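Local coordinates for protein ZmpA Glycopeptidase (Clostridium perfringens, PDB 6XSX) that is the M60 peptidase module of a larger clostridial protein and probably cleaves glycoproteins as a metal-dependent glycopeptidase, at residues P173-K185 with N189-N201. Residues are numbered along the deposited sequence; the frame is centred on the assembly and turned at random.
Sequences PQLPDVFDVFSDK and NVTATYALNWYKN
D177 meets the first turn of helix 192-202 just ahead of a beta hairpin, whose antiparallel strands 179-182 and 186-190 are neighbours in the mixed sheet of the M60 peptidase module. Its carboxylate crosses the T193 side chain at about a right angle. OD1 takes T193 N at 3.0 Å through its syn lone pair, and A192 N adds a weak, bent bond. OD2 accepts from T193 OG1 at 2.7 Å. A negative charge thus sits at the helix N-terminus, where the helix dipole would be expected to stabilise it. T191 is the N-cap. Its OG1 accepts from Y194 N, and its side chain has a further polar partner in Q267.

V178 brings its CA to 3.3 Å from V190 O, a CA-H...O contact. F179 and V190 form the antiparallel hydrogen-bonded pair: F179 N donates to V190 O and V190 N to F179 O. With CG anti to the backbone N (chi1 174°), the F179 ring packs against the helix. V190 CG2 is at its edge, and CD2 is 3.7 Å from A195 CB. F179 CE2 approaches the edge of the Y199 ring. V158 of helix 155-171 also touches F179.

D180 turns to the other face of the sheet and pairs with N189 at a non-hydrogen-bonded position. N189 ND2 donates to D180 OD1 at 2.8 Å, with the acceptor close to the amide plane. Y145 and Y121 hold D180 OD2. V181 CG2 packs 3.7 Å from Y199 OH, a hydroxyl that is hydrogen-bonded to T209 OG1.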
loop_
_atom_site.group_PDB
_atom_site.type_symbol
_atom_site.label_atom_id
_atom_site.label_comp_id
_atom_site.label_asym_id
_atom_site.label_seq_id
_atom_site.Cartn_x
_atom_site.Cartn_y
_atom_site.Cartn_z
ATOM N N PRO A 173 -27.462 -24.370 -2.911
ATOM C CA PRO A 173 -26.642 -23.455 -3.709
ATOM C C PRO A 173 -27.114 -21.999 -3.742
ATOM O O PRO A 173 -26.423 -21.153 -4.307
ATOM C CB PRO A 173 -26.716 -24.044 -5.136
ATOM C CG PRO A 173 -27.222 -25.457 -4.948
ATOM C CD PRO A 173 -28.148 -25.369 -3.750
ATOM N N GLN A 174 -28.283 -21.713 -3.147
ATOM C CA GLN A 174 -28.790 -20.351 -3.042
ATOM C C GLN A 174 -28.068 -19.590 -1.928
ATOM O O GLN A 174 -28.216 -18.367 -1.842
ATOM C CB GLN A 174 -30.278 -20.316 -2.673
ATOM C CG GLN A 174 -31.252 -20.712 -3.777
ATOM C CD GLN A 174 -32.671 -20.833 -3.253
ATOM O OE1 GLN A 174 -32.920 -20.974 -2.048
ATOM N NE2 GLN A 174 -33.632 -20.799 -4.166
ATOM N N LEU A 175 -27.370 -20.317 -1.035
ATOM C CA LEU A 175 -26.602 -19.703 0.047
ATOM C C LEU A 175 -25.355 -19.019 -0.515
ATOM O O LEU A 175 -24.828 -19.454 -1.532
ATOM C CB LEU A 175 -26.179 -20.779 1.056
ATOM C CG LEU A 175 -27.268 -21.294 1.994
ATOM C CD1 LEU A 175 -26.754 -22.493 2.779
ATOM C CD2 LEU A 175 -27.729 -20.207 2.954
ATOM N N PRO A 176 -24.797 -17.964 0.137
ATOM C CA PRO A 176 -23.572 -17.330 -0.358
ATOM C C PRO A 176 -22.352 -18.215 -0.079
ATOM O O PRO A 176 -22.231 -18.784 1.004
ATOM C CB PRO A 176 -23.495 -16.048 0.482
ATOM C CG PRO A 176 -24.112 -16.459 1.796
ATOM C CD PRO A 176 -25.263 -17.375 1.405
ATOM N N ASP A 177 -21.461 -18.328 -1.072
ATOM C CA ASP A 177 -20.177 -18.992 -0.901
ATOM C C ASP A 177 -19.211 -17.972 -0.294
ATOM O O ASP A 177 -18.641 -17.158 -1.019
ATOM C CB ASP A 177 -19.663 -19.555 -2.238
ATOM C CG ASP A 177 -18.447 -20.473 -2.127
ATOM O OD1 ASP A 177 -17.895 -20.608 -1.008
ATOM O OD2 ASP A 177 -18.044 -21.046 -3.166
ATOM N N VAL A 178 -19.041 -18.008 1.033
ATOM C CA VAL A 178 -18.351 -16.923 1.718
ATOM C C VAL A 178 -17.626 -17.437 2.959
ATOM O O VAL A 178 -18.188 -18.237 3.706
ATOM C CB VAL A 178 -19.305 -15.770 2.102
ATOM C CG1 VAL A 178 -20.453 -16.234 2.993
ATOM C CG2 VAL A 178 -18.566 -14.629 2.782
ATOM N N PHE A 179 -16.409 -16.904 3.183
ATOM C CA PHE A 179 -15.683 -17.022 4.442
ATOM C C PHE A 179 -15.004 -15.694 4.766
ATOM O O PHE A 179 -14.343 -15.110 3.900
ATOM C CB PHE A 179 -14.645 -18.147 4.363
ATOM C CG PHE A 179 -13.750 -18.249 5.568
ATOM C CD1 PHE A 179 -14.215 -18.795 6.758
ATOM C CD2 PHE A 179 -12.442 -17.792 5.520
ATOM C CE1 PHE A 179 -13.389 -18.877 7.873
ATOM C CE2 PHE A 179 -11.619 -17.865 6.634
ATOM C CZ PHE A 179 -12.089 -18.419 7.806
ATOM N N ASP A 180 -15.166 -15.224 6.015
ATOM C CA ASP A 180 -14.587 -13.949 6.428
ATOM C C ASP A 180 -13.551 -14.165 7.523
ATOM O O ASP A 180 -13.794 -14.936 8.447
ATOM C CB ASP A 180 -15.643 -12.964 6.945
ATOM C CG ASP A 180 -16.449 -12.256 5.864
ATOM O OD1 ASP A 180 -15.987 -12.222 4.711
ATOM O OD2 ASP A 180 -17.532 -11.726 6.184
ATOM N N VAL A 181 -12.433 -13.429 7.436
ATOM C CA VAL A 181 -11.500 -13.295 8.548
ATOM C C VAL A 181 -11.529 -11.852 9.044
ATOM O O VAL A 181 -11.178 -10.935 8.295
ATOM C CB VAL A 181 -10.057 -13.669 8.156
ATOM C CG1 VAL A 181 -9.130 -13.653 9.370
ATOM C CG2 VAL A 181 -9.983 -15.005 7.427
ATOM N N PHE A 182 -11.924 -11.681 10.314
ATOM C CA PHE A 182 -11.849 -10.405 11.009
ATOM C C PHE A 182 -10.620 -10.388 11.907
ATOM O O PHE A 182 -10.488 -11.225 12.802
ATOM C CB PHE A 182 -13.083 -10.182 11.887
ATOM C CG PHE A 182 -14.382 -10.220 11.126
ATOM C CD1 PHE A 182 -14.997 -9.048 10.723
ATOM C CD2 PHE A 182 -14.977 -11.431 10.796
ATOM C CE1 PHE A 182 -16.189 -9.087 10.009
ATOM C CE2 PHE A 182 -16.171 -11.467 10.088
ATOM C CZ PHE A 182 -16.774 -10.294 9.696
ATOM N N SER A 183 -9.730 -9.426 11.647
ATOM C CA SER A 183 -8.588 -9.175 12.512
ATOM C C SER A 183 -8.936 -7.994 13.413
ATOM O O SER A 183 -10.103 -7.606 13.477
ATOM C CB SER A 183 -7.349 -8.929 11.687
ATOM O OG SER A 183 -7.445 -7.698 10.978
ATOM N N ASP A 184 -7.944 -7.419 14.107
ATOM C CA ASP A 184 -8.222 -6.218 14.881
ATOM C C ASP A 184 -8.635 -5.085 13.944
ATOM O O ASP A 184 -9.562 -4.328 14.253
ATOM C CB ASP A 184 -7.072 -5.831 15.818
ATOM C CG ASP A 184 -6.844 -6.839 16.939
ATOM O OD1 ASP A 184 -7.812 -7.544 17.314
ATOM O OD2 ASP A 184 -5.704 -6.927 17.420
ATOM N N LYS A 185 -7.968 -5.006 12.785
ATOM C CA LYS A 185 -8.050 -3.800 11.972
ATOM C C LYS A 185 -8.545 -4.102 10.564
ATOM O O LYS A 185 -8.689 -3.179 9.774
ATOM C CB LYS A 185 -6.696 -3.076 11.908
ATOM C CG LYS A 185 -6.151 -2.548 13.237
ATOM C CD LYS A 185 -7.017 -1.512 13.943
ATOM C CE LYS A 185 -7.117 -0.192 13.202
ATOM N NZ LYS A 185 -7.687 0.878 14.056
ATOM N N ASN A 189 -12.399 -11.073 2.910
ATOM C CA ASN A 189 -13.635 -11.675 2.436
ATOM C C ASN A 189 -13.338 -12.463 1.163
ATOM O O ASN A 189 -12.950 -11.867 0.156
ATOM C CB ASN A 189 -14.681 -10.584 2.178
ATOM C CG ASN A 189 -15.901 -11.066 1.420
ATOM O OD1 ASN A 189 -15.972 -10.934 0.195
ATOM N ND2 ASN A 189 -16.864 -11.617 2.143
ATOM N N VAL A 190 -13.546 -13.791 1.223
ATOM C CA VAL A 190 -13.312 -14.717 0.120
ATOM C C VAL A 190 -14.457 -15.733 0.094
ATOM O O VAL A 190 -15.388 -15.626 0.891
ATOM C CB VAL A 190 -11.966 -15.457 0.273
ATOM C CG1 VAL A 190 -10.757 -14.551 0.084
ATOM C CG2 VAL A 190 -11.884 -16.214 1.596
ATOM N N THR A 191 -14.382 -16.724 -0.811
ATOM C CA THR A 191 -15.366 -17.803 -0.816
ATOM C C THR A 191 -14.973 -18.868 0.205
ATOM O O THR A 191 -13.789 -19.063 0.486
ATOM C CB THR A 191 -15.512 -18.498 -2.182
ATOM O OG1 THR A 191 -14.319 -19.209 -2.525
ATOM C CG2 THR A 191 -15.921 -17.574 -3.309
ATOM N N ALA A 192 -15.982 -19.589 0.710
ATOM C CA ALA A 192 -15.778 -20.674 1.663
ATOM C C ALA A 192 -15.059 -21.851 0.996
ATOM O O ALA A 192 -14.185 -22.470 1.603
ATOM C CB ALA A 192 -17.097 -21.099 2.263
ATOM N N THR A 193 -15.441 -22.146 -0.250
ATOM C CA THR A 193 -14.923 -23.290 -0.983
ATOM C C THR A 193 -13.425 -23.120 -1.232
ATOM O O THR A 193 -12.649 -24.065 -1.054
ATOM C CB THR A 193 -15.716 -23.551 -2.271
ATOM O OG1 THR A 193 -15.671 -22.343 -3.024
ATOM C CG2 THR A 193 -17.164 -23.922 -2.018
ATOM N N TYR A 194 -13.025 -21.903 -1.619
ATOM C CA TYR A 194 -11.618 -21.614 -1.845
ATOM C C TYR A 194 -10.854 -21.610 -0.520
ATOM O O TYR A 194 -9.787 -22.214 -0.416
ATOM C CB TYR A 194 -11.444 -20.302 -2.617
ATOM C CG TYR A 194 -10.019 -20.039 -3.023
ATOM C CD1 TYR A 194 -9.064 -19.683 -2.081
ATOM C CD2 TYR A 194 -9.619 -20.165 -4.343
ATOM C CE1 TYR A 194 -7.748 -19.456 -2.441
ATOM C CE2 TYR A 194 -8.306 -19.932 -4.721
ATOM C CZ TYR A 194 -7.369 -19.575 -3.765
ATOM O OH TYR A 194 -6.067 -19.352 -4.120
ATOM N N ALA A 195 -11.404 -20.923 0.490
ATOM C CA ALA A 195 -10.747 -20.815 1.784
ATOM C C ALA A 195 -10.424 -22.201 2.340
ATOM O O ALA A 195 -9.321 -22.426 2.833
ATOM C CB ALA A 195 -11.600 -20.024 2.746
ATOM N N LEU A 196 -11.391 -23.127 2.270
ATOM C CA LEU A 196 -11.213 -24.430 2.895
ATOM C C LEU A 196 -10.096 -25.206 2.190
ATOM O O LEU A 196 -9.249 -25.800 2.853
ATOM C CB LEU A 196 -12.542 -25.196 2.919
ATOM C CG LEU A 196 -12.450 -26.648 3.394
ATOM C CD1 LEU A 196 -11.926 -26.744 4.828
ATOM C CD2 LEU A 196 -13.796 -27.343 3.276
ATOM N N ASN A 197 -10.096 -25.152 0.850
ATOM C CA ASN A 197 -9.099 -25.796 0.011
ATOM C C ASN A 197 -7.713 -25.212 0.281
ATOM O O ASN A 197 -6.740 -25.954 0.389
ATOM C CB ASN A 197 -9.436 -25.663 -1.477
ATOM C CG ASN A 197 -10.388 -26.727 -1.992
ATOM O OD1 ASN A 197 -10.706 -27.689 -1.290
ATOM N ND2 ASN A 197 -10.861 -26.554 -3.220
ATOM N N TRP A 198 -7.630 -23.882 0.393
ATOM C CA TRP A 198 -6.352 -23.191 0.489
ATOM C C TRP A 198 -5.667 -23.466 1.829
ATOM O O TRP A 198 -4.478 -23.773 1.862
ATOM C CB TRP A 198 -6.515 -21.688 0.216
ATOM C CG TRP A 198 -5.214 -20.950 0.126
ATOM C CD1 TRP A 198 -4.492 -20.727 -1.008
ATOM C CD2 TRP A 198 -4.464 -20.360 1.207
ATOM N NE1 TRP A 198 -3.362 -20.019 -0.715
ATOM C CE2 TRP A 198 -3.314 -19.774 0.634
ATOM C CE3 TRP A 198 -4.658 -20.240 2.590
ATOM C CZ2 TRP A 198 -2.358 -19.095 1.396
ATOM C CZ3 TRP A 198 -3.730 -19.548 3.338
ATOM C CH2 TRP A 198 -2.588 -18.994 2.751
ATOM N N TYR A 199 -6.420 -23.371 2.929
ATOM C CA TYR A 199 -5.885 -23.653 4.251
ATOM C C TYR A 199 -5.376 -25.095 4.314
ATOM O O TYR A 199 -4.264 -25.333 4.788
ATOM C CB TYR A 199 -6.904 -23.324 5.352
ATOM C CG TYR A 199 -7.133 -21.850 5.603
ATOM C CD1 TYR A 199 -6.093 -21.006 5.980
ATOM C CD2 TYR A 199 -8.395 -21.292 5.473
ATOM C CE1 TYR A 199 -6.295 -19.651 6.208
ATOM C CE2 TYR A 199 -8.617 -19.938 5.699
ATOM C CZ TYR A 199 -7.566 -19.114 6.064
ATOM O OH TYR A 199 -7.786 -17.784 6.282
ATOM N N LYS A 200 -6.179 -26.046 3.810
ATOM C CA LYS A 200 -5.828 -27.457 3.883
ATOM C C LYS A 200 -4.599 -27.752 3.026
ATOM O O LYS A 200 -3.648 -28.343 3.535
ATOM C CB LYS A 200 -7.033 -28.354 3.578
ATOM C CG LYS A 200 -8.110 -28.359 4.656
ATOM C CD LYS A 200 -9.059 -29.535 4.585
ATOM C CE LYS A 200 -9.682 -29.708 3.217
ATOM N NZ LYS A 200 -10.923 -30.510 3.290
ATOM N N ASN A 201 -4.606 -27.315 1.754
ATOM C CA ASN A 201 -3.530 -27.625 0.821
ATOM C C ASN A 201 -2.214 -26.963 1.226
ATOM O O ASN A 201 -1.148 -27.407 0.798
ATOM C CB ASN A 201 -3.854 -27.238 -0.625
ATOM C CG ASN A 201 -5.048 -27.975 -1.194
ATOM O OD1 ASN A 201 -5.453 -29.018 -0.683
ATOM N ND2 ASN A 201 -5.632 -27.428 -2.248
#